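Glycoside Hydrolase (Bacteroides uniformis, PDB 5T99) is a family 2 glycoside hydrolase of an intestinal agarose-degrading pathway that binds d-galacto-isofagomine and probably acts as an exo-beta-galactosidase on agarose-derived oligosaccharides. Local coordinates at residues A[637-642]-A[691-696]; A[650-655]-A[675-680]. All coordinates share one frame; numbering follows the deposited sequence.

Contact 1 of 2, residues A[637-642]-A[691-696]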
loop_
_atom_site.group_PDB
_atom_site.type_symbol
_atom_site.label_atom_id
_atom_site.label_comp_id
_atom_site.label_asym_id
_atom_site.label_seq_id
_atom_site.Cartn_x
_atom_site.Cartn_y
_atom_site.Cartn_z
ATOM N N GLU A 637 -16.760 -30.252 2.305
ATOM C CA GLU A 637 -18.088 -30.065 2.935
ATOM C C GLU A 637 -17.995 -29.525 4.365
ATOM O O GLU A 637 -16.922 -29.496 4.955
ATOM C CB GLU A 637 -18.869 -31.387 2.959
ATOM C CG GLU A 637 -18.358 -32.401 3.982
ATOM C CD GLU A 637 -18.975 -33.780 3.821
ATOM O OE1 GLU A 637 -18.326 -34.775 4.228
ATOM O OE2 GLU A 637 -20.106 -33.873 3.291
ATOM N N ALA A 638 -19.133 -29.134 4.921
ATOM C CA ALA A 638 -19.202 -28.743 6.320
ATOM C C ALA A 638 -20.534 -29.131 6.952
ATOM O O ALA A 638 -21.549 -29.246 6.262
ATOM C CB ALA A 638 -18.969 -27.253 6.468
ATOM N N GLU A 639 -20.504 -29.323 8.271
ATOM C CA GLU A 639 -21.663 -29.744 9.059
ATOM C C GLU A 639 -21.820 -28.786 10.220
ATOM O O GLU A 639 -20.848 -28.482 10.898
ATOM C CB GLU A 639 -21.475 -31.179 9.579
ATOM C CG GLU A 639 -22.722 -31.787 10.230
ATOM C CD GLU A 639 -22.643 -33.296 10.441
ATOM O OE1 GLU A 639 -21.536 -33.871 10.389
ATOM O OE2 GLU A 639 -23.703 -33.911 10.669
ATOM N N LEU A 640 -23.048 -28.316 10.432
ATOM C CA LEU A 640 -23.372 -27.344 11.472
ATOM C C LEU A 640 -24.023 -28.063 12.664
ATOM O O LEU A 640 -24.831 -28.982 12.481
ATOM C CB LEU A 640 -24.320 -26.292 10.887
ATOM C CG LEU A 640 -24.532 -24.983 11.645
ATOM C CD1 LEU A 640 -23.227 -24.210 11.780
ATOM C CD2 LEU A 640 -25.566 -24.112 10.947
ATOM N N PHE A 641 -23.658 -27.651 13.878
ATOM C CA PHE A 641 -24.155 -28.271 15.110
ATOM C C PHE A 641 -24.650 -27.180 16.042
ATOM O O PHE A 641 -23.885 -26.277 16.364
ATOM C CB PHE A 641 -23.046 -29.075 15.817
ATOM C CG PHE A 641 -22.618 -30.332 15.086
ATOM C CD1 PHE A 641 -23.202 -31.565 15.381
ATOM C CD2 PHE A 641 -21.606 -30.291 14.120
ATOM C CE1 PHE A 641 -22.801 -32.729 14.720
ATOM C CE2 PHE A 641 -21.202 -31.450 13.457
ATOM C CZ PHE A 641 -21.802 -32.670 13.755
ATOM N N LEU A 642 -25.921 -27.249 16.457
ATOM C CA LEU A 642 -26.473 -26.316 17.452
ATOM C C LEU A 642 -26.669 -27.041 18.782
ATOM O O LEU A 642 -27.488 -27.954 18.871
ATOM C CB LEU A 642 -27.803 -25.728 16.976
ATOM C CG LEU A 642 -28.525 -24.772 17.936
ATOM C CD1 LEU A 642 -27.662 -23.569 18.299
ATOM C CD2 LEU A 642 -29.846 -24.331 17.327
ATOM N N LYS A 691 -18.124 -27.819 11.563
ATOM C CA LYS A 691 -17.050 -28.756 11.317
ATOM C C LYS A 691 -16.871 -28.909 9.818
ATOM O O LYS A 691 -17.831 -29.215 9.119
ATOM C CB LYS A 691 -17.376 -30.100 11.952
ATOM C CG LYS A 691 -17.353 -30.062 13.470
ATOM C CD LYS A 691 -17.562 -31.441 14.081
ATOM C CE LYS A 691 -17.771 -31.327 15.580
ATOM N NZ LYS A 691 -18.006 -32.650 16.195
ATOM N N ALA A 692 -15.639 -28.702 9.347
ATOM C CA ALA A 692 -15.293 -28.820 7.935
ATOM C C ALA A 692 -14.543 -30.125 7.700
ATOM O O ALA A 692 -13.602 -30.442 8.440
ATOM C CB ALA A 692 -14.439 -27.637 7.498
ATOM N N TYR A 693 -14.956 -30.859 6.664
ATOM C CA TYR A 693 -14.373 -32.149 6.322
ATOM C C TYR A 693 -13.891 -32.190 4.873
ATOM O O TYR A 693 -14.416 -31.487 4.012
ATOM C CB TYR A 693 -15.403 -33.270 6.499
ATOM C CG TYR A 693 -16.105 -33.320 7.839
ATOM C CD1 TYR A 693 -15.560 -34.026 8.908
ATOM C CD2 TYR A 693 -17.335 -32.690 8.029
ATOM C CE1 TYR A 693 -16.206 -34.088 10.138
ATOM C CE2 TYR A 693 -17.983 -32.743 9.256
ATOM C CZ TYR A 693 -17.415 -33.445 10.307
ATOM O OH TYR A 693 -18.055 -33.506 11.526
ATOM N N ASN A 694 -12.910 -33.048 4.602
ATOM C CA ASN A 694 -12.541 -33.386 3.230
ATOM C C ASN A 694 -13.527 -34.434 2.687
ATOM O O ASN A 694 -14.483 -34.791 3.382
ATOM C CB ASN A 694 -11.059 -33.818 3.137
ATOM C CG ASN A 694 -10.742 -35.122 3.874
ATOM O OD1 ASN A 694 -11.629 -35.860 4.321
ATOM N ND2 ASN A 694 -9.452 -35.413 3.988
ATOM N N ASN A 695 -13.303 -34.907 1.461
ATOM C CA ASN A 695 -14.203 -35.889 0.822
ATOM C C ASN A 695 -14.109 -37.339 1.328
ATOM O O ASN A 695 -14.894 -38.178 0.900
ATOM C CB ASN A 695 -14.051 -35.861 -0.713
ATOM C CG ASN A 695 -12.707 -36.398 -1.205
ATOM O OD1 ASN A 695 -11.818 -36.752 -0.430
ATOM N ND2 ASN A 695 -12.560 -36.449 -2.519
ATOM N N LEU A 696 -13.139 -37.627 2.199
ATOM C CA LEU A 696 -13.082 -38.900 2.946
ATOM C C LEU A 696 -13.847 -38.859 4.279
ATOM O O LEU A 696 -13.925 -39.882 4.970
ATOM C CB LEU A 696 -11.618 -39.290 3.220
ATOM C CG LEU A 696 -10.717 -39.474 1.991
ATOM C CD1 LEU A 696 -9.251 -39.605 2.389
ATOM C CD2 LEU A 696 -11.163 -40.678 1.170
#
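Glu-637 and Glu-639 pair with Tyr-693 and Lys-691 as the two hydrogen-bonded pairs of an antiparallel strand contact, whose axes run at 157°. Four backbone bonds hold it: Glu-637 N reaches Tyr-693 O at 3.2 Å, Tyr-693 N returns to Glu-637 O at 2.9 Å, and Glu-639 and Lys-691 exchange a second couple. Between them Ala-638 faces Ala-692 as a non-hydrogen-bonded pair, and Ala-638 CA sits 3.2 Å from Lys-691 O in a CA-H...O contact.

Cation-pi and aliphatic packing join Lys-691 to Phe-641. The lysine chain is extended and crosses the phenylalanine at about a right angle; its CD lies 3.7 Å from Phe-641 CE2, and NZ stands over the ring face, 4.7 Å from the centroid.

Tyr-693 packs by its ring. With CG beside the backbone N (chi1 -52°), the ring lies back along its own strand and turns an edge to the partner, where Glu-639 CB meets it in plane, 3.8 Å from Tyr-693 CE2. The carboxylate of Glu-639 continues to Ser-646, which hydrogen-bonds its OE2.

The two strands are the central pair of a four-stranded antiparallel sheet, with strand 645-651 beyond 637-642 and strand 699-706 beyond 687-693. From the other face, Ala-638 and Leu-640 pack on strand 677-682 of the facing three-stranded sheet, in a beta-sandwich arrangement.

Contact 2 of 2, residues A[650-655]-A[675-680]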
loop_
_atom_site.group_PDB
_atom_site.type_symbol
_atom_site.label_atom_id
_atom_site.label_comp_id
_atom_site.label_asym_id
_atom_site.label_seq_id
_atom_site.Cartn_x
_atom_site.Cartn_y
_atom_site.Cartn_z
ATOM N N ARG A 650 -23.478 -29.903 4.376
ATOM C CA ARG A 650 -23.601 -29.198 3.102
ATOM C C ARG A 650 -22.295 -29.256 2.304
ATOM O O ARG A 650 -21.238 -28.829 2.779
ATOM C CB ARG A 650 -24.084 -27.766 3.320
ATOM C CG ARG A 650 -25.594 -27.621 3.144
ATOM C CD ARG A 650 -26.188 -26.775 4.232
ATOM N NE ARG A 650 -27.656 -26.807 4.290
ATOM C CZ ARG A 650 -28.384 -27.799 4.809
ATOM N NH1 ARG A 650 -29.702 -27.690 4.842
ATOM N NH2 ARG A 650 -27.819 -28.907 5.283
ATOM N N VAL A 651 -22.388 -29.814 1.097
ATOM C CA VAL A 651 -21.226 -30.042 0.241
ATOM C C VAL A 651 -21.022 -28.809 -0.643
ATOM O O VAL A 651 -21.965 -28.340 -1.284
ATOM C CB VAL A 651 -21.424 -31.308 -0.614
ATOM C CG1 VAL A 651 -20.226 -31.549 -1.534
ATOM C CG2 VAL A 651 -21.679 -32.515 0.283
ATOM N N LYS A 652 -19.799 -28.282 -0.664
ATOM C CA LYS A 652 -19.484 -27.116 -1.497
ATOM C C LYS A 652 -19.527 -27.503 -2.973
ATOM O O LYS A 652 -18.994 -28.543 -3.352
ATOM C CB LYS A 652 -18.118 -26.542 -1.147
ATOM C CG LYS A 652 -17.932 -25.127 -1.642
ATOM C CD LYS A 652 -16.655 -24.526 -1.101
ATOM C CE LYS A 652 -16.409 -23.146 -1.666
ATOM N NZ LYS A 652 -15.052 -22.693 -1.278
ATOM N N GLY A 653 -20.182 -26.675 -3.790
ATOM C CA GLY A 653 -20.395 -26.982 -5.217
ATOM C C GLY A 653 -21.652 -27.780 -5.518
ATOM O O GLY A 653 -21.902 -28.118 -6.665
ATOM N N ARG A 654 -22.443 -28.063 -4.489
ATOM C CA ARG A 654 -23.611 -28.938 -4.601
ATOM C C ARG A 654 -24.804 -28.310 -3.881
ATOM O O ARG A 654 -25.847 -28.089 -4.484
ATOM C CB ARG A 654 -23.261 -30.303 -4.025
ATOM C CG ARG A 654 -24.289 -31.400 -4.246
ATOM C CD ARG A 654 -23.653 -32.761 -3.971
ATOM N NE ARG A 654 -24.577 -33.752 -3.412
ATOM C CZ ARG A 654 -25.077 -33.745 -2.168
ATOM N NH1 ARG A 654 -24.795 -32.770 -1.300
ATOM N NH2 ARG A 654 -25.898 -34.723 -1.790
ATOM N N ASP A 655 -24.631 -28.001 -2.604
ATOM C CA ASP A 655 -25.620 -27.267 -1.831
ATOM C C ASP A 655 -25.328 -25.764 -1.930
ATOM O O ASP A 655 -24.538 -25.196 -1.166
ATOM C CB ASP A 655 -25.629 -27.777 -0.393
ATOM C CG ASP A 655 -25.934 -29.270 -0.316
ATOM O OD1 ASP A 655 -27.017 -29.670 -0.790
ATOM O OD2 ASP A 655 -25.091 -30.044 0.182
ATOM N N TYR A 675 -20.040 -20.708 -3.590
ATOM C CA TYR A 675 -18.933 -20.224 -2.773
ATOM C C TYR A 675 -19.301 -20.002 -1.301
ATOM O O TYR A 675 -18.445 -19.606 -0.515
ATOM C CB TYR A 675 -18.377 -18.935 -3.402
ATOM C CG TYR A 675 -18.014 -19.140 -4.857
ATOM C CD1 TYR A 675 -16.843 -19.813 -5.213
ATOM C CD2 TYR A 675 -18.859 -18.704 -5.879
ATOM C CE1 TYR A 675 -16.517 -20.024 -6.545
ATOM C CE2 TYR A 675 -18.545 -18.911 -7.213
ATOM C CZ TYR A 675 -17.376 -19.568 -7.548
ATOM O OH TYR A 675 -17.062 -19.776 -8.878
ATOM N N ARG A 676 -20.569 -20.239 -0.952
ATOM C CA ARG A 676 -21.052 -20.187 0.423
ATOM C C ARG A 676 -21.885 -21.436 0.723
ATOM O O ARG A 676 -22.537 -21.973 -0.169
ATOM C CB ARG A 676 -21.925 -18.956 0.648
ATOM C CG ARG A 676 -21.423 -17.708 -0.032
ATOM C CD ARG A 676 -22.242 -16.503 0.366
ATOM N NE ARG A 676 -21.829 -15.325 -0.386
ATOM C CZ ARG A 676 -22.086 -14.071 -0.032
ATOM N NH1 ARG A 676 -22.729 -13.789 1.103
ATOM N NH2 ARG A 676 -21.675 -13.078 -0.815
ATOM N N LEU A 677 -21.825 -21.890 1.977
ATOM C CA LEU A 677 -22.667 -22.968 2.497
ATOM C C LEU A 677 -23.632 -22.324 3.468
ATOM O O LEU A 677 -23.236 -21.433 4.211
ATOM C CB LEU A 677 -21.833 -24.021 3.230
ATOM C CG LEU A 677 -20.746 -24.760 2.456
ATOM C CD1 LEU A 677 -20.020 -25.714 3.383
ATOM C CD2 LEU A 677 -21.318 -25.514 1.272
ATOM N N SER A 678 -24.891 -22.757 3.469
ATOM C CA SER A 678 -25.917 -22.049 4.244
ATOM C C SER A 678 -26.939 -22.949 4.940
ATOM O O SER A 678 -27.331 -23.999 4.429
ATOM C CB SER A 678 -26.651 -21.036 3.354
ATOM O OG SER A 678 -27.095 -21.658 2.166
ATOM N N TRP A 679 -27.363 -22.487 6.110
ATOM C CA TRP A 679 -28.404 -23.121 6.908
ATOM C C TRP A 679 -29.393 -22.043 7.329
ATOM O O TRP A 679 -29.001 -20.885 7.515
ATOM C CB TRP A 679 -27.795 -23.745 8.171
ATOM C CG TRP A 679 -26.955 -24.974 7.954
ATOM C CD1 TRP A 679 -27.335 -26.268 8.152
ATOM C CD2 TRP A 679 -25.584 -25.019 7.538
ATOM N NE1 TRP A 679 -26.291 -27.117 7.872
ATOM C CE2 TRP A 679 -25.204 -26.377 7.497
ATOM C CE3 TRP A 679 -24.641 -24.042 7.192
ATOM C CZ2 TRP A 679 -23.921 -26.787 7.119
ATOM C CZ3 TRP A 679 -23.369 -24.446 6.819
ATOM C CH2 TRP A 679 -23.015 -25.808 6.786
ATOM N N ASP A 680 -30.660 -22.427 7.478
ATOM C CA ASP A 680 -31.665 -21.592 8.140
ATOM C C ASP A 680 -31.931 -22.186 9.515
ATOM O O ASP A 680 -32.513 -23.268 9.630
ATOM C CB ASP A 680 -32.957 -21.518 7.319
ATOM C CG ASP A 680 -32.953 -20.372 6.321
ATOM O OD1 ASP A 680 -32.835 -19.195 6.743
ATOM O OD2 ASP A 680 -33.080 -20.651 5.110
HETATM O O HOH W 1 -31.279 -25.065 6.043
HETATM O O HOH W 2 -16.449 -20.644 0.909
HETATM O O HOH W 3 -25.215 -24.624 1.424
#
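Arg-650 lies along Trp-679, and this pair forms the tight part of the contact. Its CD sits over the indole face, 3.4 Å from Trp-679 CE2 and offset toward the rim, a CH-pi contact with the five-membered ring. Farther out the guanidinium stacks on the same ring system, the planes 25° apart and the centres 4.1 Å. The arginine chain, bent at chi2 (136°), and the indole run past each other in opposite directions. Arg-650 NE also approaches Ser-678 O at 2.8 Å, but the N-H points well off the oxygen, at 116°, and the bond is weak. Trp-679 NE1 is held by Gly-648 O, which fixes the indole edge beneath the arginine.

Next to this stack Leu-677 drives its branched end under the backbone at the strand end: CD1 lies 3.4 Å from Arg-650 O, and CD2 3.7 Å from Lys-652 CA. Leucine and tryptophan thus fill the space between two sheets of a beta-sandwich, strand 645-651 being an edge strand of one and strand 677-682 of the other. Past Val-651 the chain turns, with Val-651 O accepting from both Arg-654 N and Asp-655 N, while Asp-655 OD2 takes Val-651 N through its anti lone pair and forms a salt bridge with Arg-654 NH1.

The remaining links are looser and partly carried by water. One water joins Asp-655 O to Ser-678 N, at 2.7 Å from Asp-655 O; another joins Asp-680 N to Arg-650 NH1, weakly at the arginine. The extended chain of Lys-652 passes Tyr-675: Lys-652 CE lies 4.0 Å from Tyr-675 CA, and Lys-652 NZ goes on to Thr-633 O.

How the contacts relate
From the N terminus, strand 637-642 comes first and is followed directly by strand 645-651, so contact 1 opens before contact 2. The chain then passes through residues 650-655, strands 657-660 and 670-673, and returns at 675-680, where contact 2 closes the shorter loop. Strand 677-682 leads into strand 687-693, and residues 691-696 close the longer loop of contact 1, within which contact 2 is wholly contained. Contact 1 joins two neighbouring strands of one sheet; contact 2 links that sheet to the facing one. They meet where Ala-638 O pairs with Arg-650 N and Leu-640 packs on Trp-679.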